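Local structure of Poly(A) RNA polymerase GLD2 (Rattus norvegicus, 6LBK) at residues R191-L196 with P246-I251. The protein is a cytoplasmic poly(A) polymerase that probably adds AMP units from ATP to the 3' ends of selected mRNAs and a single nucleotide to some miRNAs. The protein carries 1 engineered substitution. Residues are numbered along the deposited sequence; the frame is centred on the assembly and turned at random.
Sequences RTYAYL and PSLQKI
Tyr193 turns one face of its ring to Leu248, whose CD1 sits 3.3 Å from the ring centroid. That methyl is only 4° off the ring normal, a CH-pi contact over the middle of the face. At the ring edge, in its plane, lies Pro246 O, 3.7 Å from Tyr193 CE1. The contact joins the end of helix 182-194 to the N-terminal start of the short helix 248-251, in the helical part of this nucleotidyltransferase, away from the catalytic metal site.

The phenol also carries the one hydrogen bond across the contact. Leu248 N donates to Tyr193 OH at 3.1 Å, nearly straight at 171°. This is a backbone N-H of the first helical turn, so the bond ties the ring to the helix start. Ser247 is the N-cap of the same helix. Its OG accepts a weak bond from Lys250 N and also hydrogen-bonds to the backbone Arg308 O. Pro246 O is also engaged, by the side chain of Gln238 from helix 226-239.

Leu248 is the central apolar residue. With CG anti to the carbonyl carbon (chi1 -73°), its side chain points to the 191-196 segment. Leu248 CD1, over the Tyr193 ring face, also lies 3.6 Å from Thr192 CB and touches Thr192 CG2. Leu248 CD2 lies mainly against Leu196, with Thr192 CG2 at its margin. The hydroxyl of Thr192 is bonded to Phe188 O within its own helix, while Phe256 adds to the apolar packing around Thr192 and Leu248. Leu196, just past the helix end, and Leu248 pass each other pointing opposite ways, Leu196 CD2 3.8 Å from Leu248 CD2. Leu196 CD2 also reaches the proline, 3.6 Å from Pro246 CD.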
# COMPACT_ATOMS: atom_id res chain seq x y z
N ARG A 191 2.97 4.85 7.12
CA ARG A 191 2.81 6.29 7.22
C ARG A 191 4.09 6.94 7.74
O ARG A 191 4.51 7.99 7.25
CB ARG A 191 1.61 6.64 8.11
CG ARG A 191 1.48 8.13 8.39
CD ARG A 191 0.13 8.52 8.93
NE ARG A 191 0.05 9.96 9.14
CZ ARG A 191 -0.46 10.84 8.27
NH1 ARG A 191 -0.46 12.13 8.57
NH2 ARG A 191 -0.98 10.43 7.11
N THR A 192 4.76 6.29 8.70
CA THR A 192 5.98 6.86 9.26
C THR A 192 7.11 6.85 8.24
O THR A 192 7.92 7.78 8.20
CB THR A 192 6.39 6.09 10.53
OG1 THR A 192 5.28 6.07 11.44
CG2 THR A 192 7.56 6.76 11.22
N TYR A 193 7.14 5.84 7.38
CA TYR A 193 8.04 5.86 6.24
C TYR A 193 7.63 6.93 5.24
O TYR A 193 8.50 7.61 4.67
CB TYR A 193 8.03 4.50 5.56
CG TYR A 193 8.81 3.41 6.22
CD1 TYR A 193 10.19 3.47 6.30
CD2 TYR A 193 8.17 2.27 6.70
CE1 TYR A 193 10.91 2.44 6.85
CE2 TYR A 193 8.88 1.25 7.26
CZ TYR A 193 10.24 1.34 7.33
OH TYR A 193 10.94 0.31 7.89
N ALA A 194 6.32 7.08 5.02
CA ALA A 194 5.82 7.98 3.97
C ALA A 194 6.27 9.41 4.21
O ALA A 194 6.41 10.19 3.27
CB ALA A 194 4.30 7.89 3.88
N TYR A 195 6.48 9.79 5.46
CA TYR A 195 6.89 11.15 5.77
C TYR A 195 8.30 11.21 6.35
O TYR A 195 8.74 12.28 6.80
CB TYR A 195 5.86 11.80 6.70
CG TYR A 195 4.51 11.98 6.02
CD1 TYR A 195 4.23 13.12 5.25
CD2 TYR A 195 3.53 10.99 6.10
CE1 TYR A 195 3.00 13.27 4.61
CE2 TYR A 195 2.30 11.13 5.47
CZ TYR A 195 2.04 12.27 4.73
OH TYR A 195 0.81 12.39 4.11
N LEU A 196 9.04 10.09 6.32
CA LEU A 196 10.41 10.07 6.84
C LEU A 196 11.36 10.78 5.88
O LEU A 196 12.41 11.29 6.29
CB LEU A 196 10.85 8.63 7.11
CG LEU A 196 11.89 8.35 8.22
CD1 LEU A 196 11.26 8.58 9.59
CD2 LEU A 196 12.49 6.94 8.13
N PRO A 246 15.98 3.80 6.66
CA PRO A 246 16.52 2.79 7.58
C PRO A 246 15.47 1.73 7.81
O PRO A 246 14.54 1.60 7.00
CB PRO A 246 16.80 3.59 8.84
CG PRO A 246 15.68 4.59 8.86
CD PRO A 246 15.40 4.93 7.40
N SER A 247 15.62 0.95 8.88
CA SER A 247 14.53 0.10 9.35
C SER A 247 13.87 0.77 10.55
O SER A 247 14.53 0.99 11.57
CB SER A 247 15.03 -1.29 9.73
OG SER A 247 13.97 -2.03 10.33
N LEU A 248 12.58 1.12 10.41
CA LEU A 248 11.89 1.75 11.53
C LEU A 248 11.70 0.78 12.70
O LEU A 248 11.81 1.19 13.86
CB LEU A 248 10.53 2.31 11.08
CG LEU A 248 10.48 3.57 10.21
CD1 LEU A 248 9.06 3.79 9.71
CD2 LEU A 248 11.00 4.79 10.95
N GLN A 249 11.42 -0.49 12.41
CA GLN A 249 11.11 -1.46 13.47
C GLN A 249 12.36 -1.89 14.24
O GLN A 249 12.26 -2.29 15.41
CB GLN A 249 10.41 -2.67 12.87
CG GLN A 249 9.00 -2.39 12.45
CD GLN A 249 8.40 -3.52 11.66
OE1 GLN A 249 8.69 -3.69 10.48
NE2 GLN A 249 7.58 -4.32 12.32
N LYS A 250 13.52 -1.87 13.60
CA LYS A 250 14.77 -2.13 14.31
C LYS A 250 15.20 -0.95 15.17
O LYS A 250 15.67 -1.15 16.30
CB LYS A 250 15.86 -2.52 13.32
CG LYS A 250 15.66 -3.89 12.69
CD LYS A 250 16.77 -4.19 11.71
CE LYS A 250 16.83 -5.66 11.36
NZ LYS A 250 17.91 -5.92 10.36
N ILE A 251 15.06 0.28 14.67
CA ILE A 251 15.59 1.45 15.39
C ILE A 251 14.62 1.91 16.48
O ILE A 251 15.05 2.37 17.54
CB ILE A 251 15.92 2.59 14.41
CG1 ILE A 251 17.01 2.16 13.41
CG2 ILE A 251 16.36 3.85 15.16
CD1 ILE A 251 17.27 3.16 12.31